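PDB 6EYU: bacteriorhodopsin, which pumps protons inward across the cell membrane, driven by light absorbed by its retinal chromophore. Local coordinates for the interface of chains A and B. Coordinates in Å, arbitrary orientation; residue numbers count along the deposited sequence, not the author numbering. Chains: chain A/B, Bacteriorhodopsin.

Contact 1: the interface of chains A and B. Residues chain A 71, 123-124; chain B 61, 65-67.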
ATOM      1  N   TYR A  71      -6.582 -15.434  -7.453  1.00 59.32           N
ATOM      2  CA  TYR A  71      -6.148 -14.084  -7.797  1.00 58.10           C
ATOM      3  C   TYR A  71      -4.667 -13.888  -7.489  1.00 56.58           C
ATOM      4  O   TYR A  71      -4.215 -12.765  -7.266  1.00 54.53           O
ATOM      5  CB  TYR A  71      -6.975 -13.050  -7.031  1.00 60.71           C
ATOM      6  CG  TYR A  71      -8.411 -12.954  -7.491  1.00 64.55           C
ATOM      7  CD1 TYR A  71      -8.768 -12.114  -8.538  1.00 66.85           C
ATOM      8  CD2 TYR A  71      -9.384 -13.790  -6.962  1.00 67.24           C
ATOM      9  CE1 TYR A  71     -10.072 -12.057  -8.994  1.00 67.26           C
ATOM     10  CE2 TYR A  71     -10.691 -13.736  -7.408  1.00 68.72           C
ATOM     11  CZ  TYR A  71     -11.029 -12.868  -8.424  1.00 69.21           C
ATOM     12  OH  TYR A  71     -12.328 -12.814  -8.874  1.00 72.40           O
ATOM     13  N   ALA A 123     -12.598 -10.406 -12.069  1.00 61.06           N
ATOM     14  CA  ALA A 123     -13.622 -10.347 -11.032  1.00 62.03           C
ATOM     15  C   ALA A 123     -14.961  -9.915 -11.622  1.00 62.76           C
ATOM     16  O   ALA A 123     -16.019 -10.329 -11.151  1.00 66.87           O
ATOM     17  CB  ALA A 123     -13.197  -9.393  -9.926  1.00 62.87           C
ATOM     18  N   GLN A 124     -14.905  -9.134 -12.697  1.00 62.47           N
ATOM     19  CA  GLN A 124     -16.113  -8.591 -13.310  1.00 66.10           C
ATOM     20  C   GLN A 124     -16.625  -9.509 -14.416  1.00 65.81           C
ATOM     21  O   GLN A 124     -17.746  -9.345 -14.898  1.00 64.13           O
ATOM     22  CB  GLN A 124     -15.839  -7.198 -13.883  1.00 69.50           C
ATOM     23  CG  GLN A 124     -15.700  -6.110 -12.830  1.00 74.32           C
ATOM     24  CD  GLN A 124     -15.520  -4.733 -13.437  1.00 72.72           C
ATOM     25  OE1 GLN A 124     -15.879  -4.499 -14.591  1.00 76.72           O
ATOM     26  NE2 GLN A 124     -14.956  -3.814 -12.662  1.00 72.68           N
TER
ATOM     27  N   ASN B  61     -17.371  -1.313 -11.074  1.00 63.64           N
ATOM     28  CA  ASN B  61     -17.862  -2.441 -10.290  1.00 63.35           C
ATOM     29  C   ASN B  61     -19.337  -2.264  -9.941  1.00 65.34           C
ATOM     30  O   ASN B  61     -19.961  -3.162  -9.376  1.00 64.51           O
ATOM     31  CB  ASN B  61     -17.042  -2.600  -9.007  1.00 67.38           C
ATOM     32  CG  ASN B  61     -15.668  -3.187  -9.264  1.00 65.12           C
ATOM     33  OD1 ASN B  61     -15.541  -4.331  -9.702  1.00 68.47           O
ATOM     34  ND2 ASN B  61     -14.630  -2.416  -8.966  1.00 62.53           N
ATOM     35  N   GLN B  65     -21.000  -6.573 -11.778  1.00 71.40           N
ATOM     36  CA  GLN B  65     -20.926  -7.087 -10.418  1.00 68.95           C
ATOM     37  C   GLN B  65     -19.649  -7.892 -10.214  1.00 71.69           C
ATOM     38  O   GLN B  65     -19.290  -8.731 -11.042  1.00 77.44           O
ATOM     39  CB  GLN B  65     -22.142  -7.957 -10.103  1.00 72.42           C
ATOM     40  CG  GLN B  65     -21.953  -8.852  -8.888  1.00 85.50           C
ATOM     41  CD  GLN B  65     -23.253  -9.141  -8.168  1.00 88.46           C
ATOM     42  OE1 GLN B  65     -23.493  -8.641  -7.069  1.00 84.06           O
ATOM     43  NE2 GLN B  65     -24.113  -9.935  -8.796  1.00 93.38           N
ATOM     44  N   SER B  66     -19.007  -7.676  -9.073  1.00 75.07           N
ATOM     45  CA  SER B  66     -17.866  -8.483  -8.664  1.00 74.26           C
ATOM     46  C   SER B  66     -17.845  -8.573  -7.143  1.00 71.49           C
ATOM     47  O   SER B  66     -18.680  -7.970  -6.470  1.00 64.32           O
ATOM     48  CB  SER B  66     -16.566  -7.852  -9.169  1.00 75.72           C
ATOM     49  OG  SER B  66     -16.373  -6.567  -8.603  1.00 71.17           O
ATOM     50  N   PHE B  67     -16.896  -9.329  -6.602  1.00 73.96           N
ATOM     51  CA  PHE B  67     -16.790  -9.481  -5.157  1.00 74.69           C
ATOM     52  C   PHE B  67     -16.396  -8.158  -4.507  1.00 75.85           C
ATOM     53  O   PHE B  67     -16.505  -8.002  -3.290  1.00 83.34           O
ATOM     54  CB  PHE B  67     -15.770 -10.565  -4.803  1.00 74.60           C
ATOM     55  CG  PHE B  67     -14.343 -10.141  -4.998  1.00 74.71           C
ATOM     56  CD1 PHE B  67     -13.636  -9.549  -3.965  1.00 74.42           C
ATOM     57  CD2 PHE B  67     -13.689 -10.396  -6.191  1.00 71.77           C
ATOM     58  CE1 PHE B  67     -12.328  -9.140  -4.146  1.00 70.05           C
ATOM     59  CE2 PHE B  67     -12.384  -9.984  -6.383  1.00 70.15           C
ATOM     60  CZ  PHE B  67     -11.700  -9.362  -5.357  1.00 68.67           C
TER
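With CG held between its backbone N and carbonyl carbon (chi1 74°), the side chain of B:Phe67 reaches across to chain A, where A:Tyr71 and A:Ala123 receive one edge of its ring. The two aromatic groups meet edge to face, their planes 61° apart and their centroids 5.3 Å from each other. It is the phenylalanine that supplies the edge: its CE2 lies over the face of the tyrosine, 3.8 Å from CZ, the carbon that carries the phenol oxygen. The same ring carbon also packs on the methyl of A:Ala123, CE2 to CB 3.7 Å, so one ring edge meets both the phenol and, from a neighbouring direction, the small side chain near the end of helix 101-124.

One residue earlier in the loop, B:Ser66 lays its CB against the same methyl and comes close to the carbonyl of A:Ala123, CB to O 3.2 Å, a tight approach without a hydrogen bond. Its hydroxyl turns back into its own chain and donates to the side-chain oxygen of B:Asn61, OG to OD1 2.6 Å, arriving from above the carbonyl plane. That oxygen also receives a weak, bent bond from the side-chain amide of A:Gln124, with the two amide planes 78° apart. The serine thus probably steadies the asparagine facing the partner chain. The whole patch is a small, mixed contact of an aromatic edge and polar loop groups, mostly loop against helix end, between copies of the pump, which may contribute to the trimeric assembly in the crystal. Within the weak bond, NE2 of A:Gln124 stands 3.1 Å from OD1 of B:Asn61.

Contact 2: the interface of chains A and B. Residues chain A 120, 124, 129; chain B 57, 60-61, 64.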
ATOM      1  N   LEU A 120      -9.717  -6.684 -11.835  1.00 56.92           N
ATOM      2  CA  LEU A 120     -11.083  -6.228 -12.063  1.00 58.59           C
ATOM      3  C   LEU A 120     -11.720  -7.001 -13.212  1.00 60.58           C
ATOM      4  O   LEU A 120     -12.857  -7.462 -13.107  1.00 58.88           O
ATOM      5  CB  LEU A 120     -11.097  -4.730 -12.376  1.00 61.04           C
ATOM      6  CG  LEU A 120     -10.731  -3.798 -11.218  1.00 65.49           C
ATOM      7  CD1 LEU A 120     -10.947  -2.347 -11.617  1.00 69.42           C
ATOM      8  CD2 LEU A 120     -11.536  -4.140  -9.974  1.00 64.28           C
ATOM      9  N   GLN A 124     -14.905  -9.134 -12.697  1.00 62.47           N
ATOM     10  CA  GLN A 124     -16.113  -8.591 -13.310  1.00 66.10           C
ATOM     11  C   GLN A 124     -16.625  -9.509 -14.416  1.00 65.81           C
ATOM     12  O   GLN A 124     -17.746  -9.345 -14.898  1.00 64.13           O
ATOM     13  CB  GLN A 124     -15.839  -7.198 -13.883  1.00 69.50           C
ATOM     14  CG  GLN A 124     -15.700  -6.110 -12.830  1.00 74.32           C
ATOM     15  CD  GLN A 124     -15.520  -4.733 -13.437  1.00 72.72           C
ATOM     16  OE1 GLN A 124     -15.879  -4.499 -14.591  1.00 76.72           O
ATOM     17  NE2 GLN A 124     -14.956  -3.814 -12.662  1.00 72.68           N
ATOM     18  N   PRO A 129     -11.855  -3.334 -18.373  1.00 68.06           N
ATOM     19  CA  PRO A 129     -10.710  -2.873 -17.592  1.00 65.58           C
ATOM     20  C   PRO A 129      -9.383  -3.319 -18.195  1.00 62.66           C
ATOM     21  O   PRO A 129      -8.426  -2.546 -18.224  1.00 63.14           O
ATOM     22  CB  PRO A 129     -10.923  -3.530 -16.220  1.00 64.42           C
ATOM     23  CG  PRO A 129     -12.358  -3.939 -16.188  1.00 65.80           C
ATOM     24  CD  PRO A 129     -12.714  -4.252 -17.609  1.00 68.63           C
TER
ATOM     25  N   LEU B  57     -12.100   3.490 -12.531  1.00 58.25           N
ATOM     26  CA  LEU B  57     -11.938   2.050 -12.674  1.00 60.20           C
ATOM     27  C   LEU B  57     -12.713   1.309 -11.589  1.00 59.75           C
ATOM     28  O   LEU B  57     -13.350   0.291 -11.856  1.00 60.87           O
ATOM     29  CB  LEU B  57     -10.458   1.669 -12.609  1.00 64.02           C
ATOM     30  CG  LEU B  57      -9.710   1.773 -13.939  1.00 68.95           C
ATOM     31  CD1 LEU B  57      -8.208   1.836 -13.708  1.00 74.17           C
ATOM     32  CD2 LEU B  57     -10.070   0.606 -14.846  1.00 69.80           C
ATOM     33  N   THR B  60     -16.526   0.964 -12.134  1.00 63.23           N
ATOM     34  CA  THR B  60     -16.970  -0.035 -13.101  1.00 62.73           C
ATOM     35  C   THR B  60     -17.523  -1.269 -12.395  1.00 63.84           C
ATOM     36  O   THR B  60     -18.077  -2.163 -13.034  1.00 63.11           O
ATOM     37  CB  THR B  60     -15.823  -0.469 -14.032  1.00 64.55           C
ATOM     38  OG1 THR B  60     -14.768  -1.054 -13.258  1.00 61.50           O
ATOM     39  CG2 THR B  60     -15.282   0.721 -14.810  1.00 65.72           C
ATOM     40  N   ASN B  61     -17.371  -1.313 -11.074  1.00 63.64           N
ATOM     41  CA  ASN B  61     -17.862  -2.441 -10.290  1.00 63.35           C
ATOM     42  C   ASN B  61     -19.337  -2.264  -9.941  1.00 65.34           C
ATOM     43  O   ASN B  61     -19.961  -3.162  -9.376  1.00 64.51           O
ATOM     44  CB  ASN B  61     -17.042  -2.600  -9.007  1.00 67.38           C
ATOM     45  CG  ASN B  61     -15.668  -3.187  -9.264  1.00 65.12           C
ATOM     46  OD1 ASN B  61     -15.541  -4.331  -9.702  1.00 68.47           O
ATOM     47  ND2 ASN B  61     -14.630  -2.416  -8.966  1.00 62.53           N
ATOM     48  N   ASN B  64     -20.525  -3.739 -13.651  1.00 74.07           N
ATOM     49  CA  ASN B  64     -20.337  -5.184 -13.650  1.00 74.08           C
ATOM     50  C   ASN B  64     -20.118  -5.689 -12.231  1.00 72.35           C
ATOM     51  O   ASN B  64     -19.150  -5.312 -11.572  1.00 73.03           O
ATOM     52  CB  ASN B  64     -19.139  -5.564 -14.523  1.00 73.79           C
ATOM     53  CG  ASN B  64     -19.331  -5.178 -15.975  1.00 71.16           C
ATOM     54  OD1 ASN B  64     -18.615  -4.326 -16.503  1.00 69.89           O
ATOM     55  ND2 ASN B  64     -20.322  -5.781 -16.621  1.00 68.19           N
TER
HETATM   56  O   HOH W   1     -16.083  -2.886 -16.843  1.00113.44           O
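A:Gln124 reaches over to B:Thr60 and B:Asn64 and buries more surface than any other residue of this patch. Its chain runs extended beyond CG and crosses each of the two partners at about a right angle, turning the amide NE2 towards the threonine and OE1 towards the asparagine. The nitrogen donates to the threonine hydroxyl, NE2 to OG1 2.8 Å, in a nearly straight bond (165° at the hydrogen) with the acceptor close to the plane of the amide. The hydroxyl is placed there by a chi1 of 61°, which puts OG1 between the backbone N and the carbonyl carbon; it turns its own hydrogen back to the carbonyl O of B:Leu57, in a bond modelled so short that its length is doubtful.

The other end of the amide is held through water. OE1 of A:Gln124 lies 2.8 Å from the oxygen of water 1, which in turn lies 2.9 Å from OD1 of B:Asn64. The water bridges two amide oxygens that stand 3.3 Å apart, OE1 of A:Gln124 to OD1 of B:Asn64, and probably eases their proximity. Behind the polar groups the aliphatic stems touch, CB of A:Gln124 to CB of B:Asn64 3.7 Å. A leucine in place of A:Gln124 would probably leave the hydroxyl of B:Thr60 without its donor from the other chain and the water without its anchor on chain A.

Beside this polar cluster, A:Leu120 brings its CD1 methyl to 3.6 Å from the backbone O of B:Leu57, and its CD2 methyl faces the amide nitrogen of B:Asn61. This partly water-bridged patch between copies of a helical membrane protein may help to hold the assembly together. It joins the last turns of helix 101-124 in chain A, with A:Pro129 from the start of helix 128-145 at its margin, to the end of helix 42-59 and the following loop in chain B.

Contacts 1 and 2 are neighbouring parts of one interface between two copies of the pump, the centres of their C-alpha atoms about 7 Å apart. A:Gln124 and B:Asn61 belong to both. On chain A the end of helix 101-124 serves each contact; on chain B the loop after helix 42-59 serves both, contact 2 adding the last turn of the helix. Aromatic packing thus adjoins a polar, partly water-mediated cluster, and a shift of the shared pair would probably be felt in both. The deposited assembly holds three copies; the coordinates alone do not show whether this is the oligomer in the membrane.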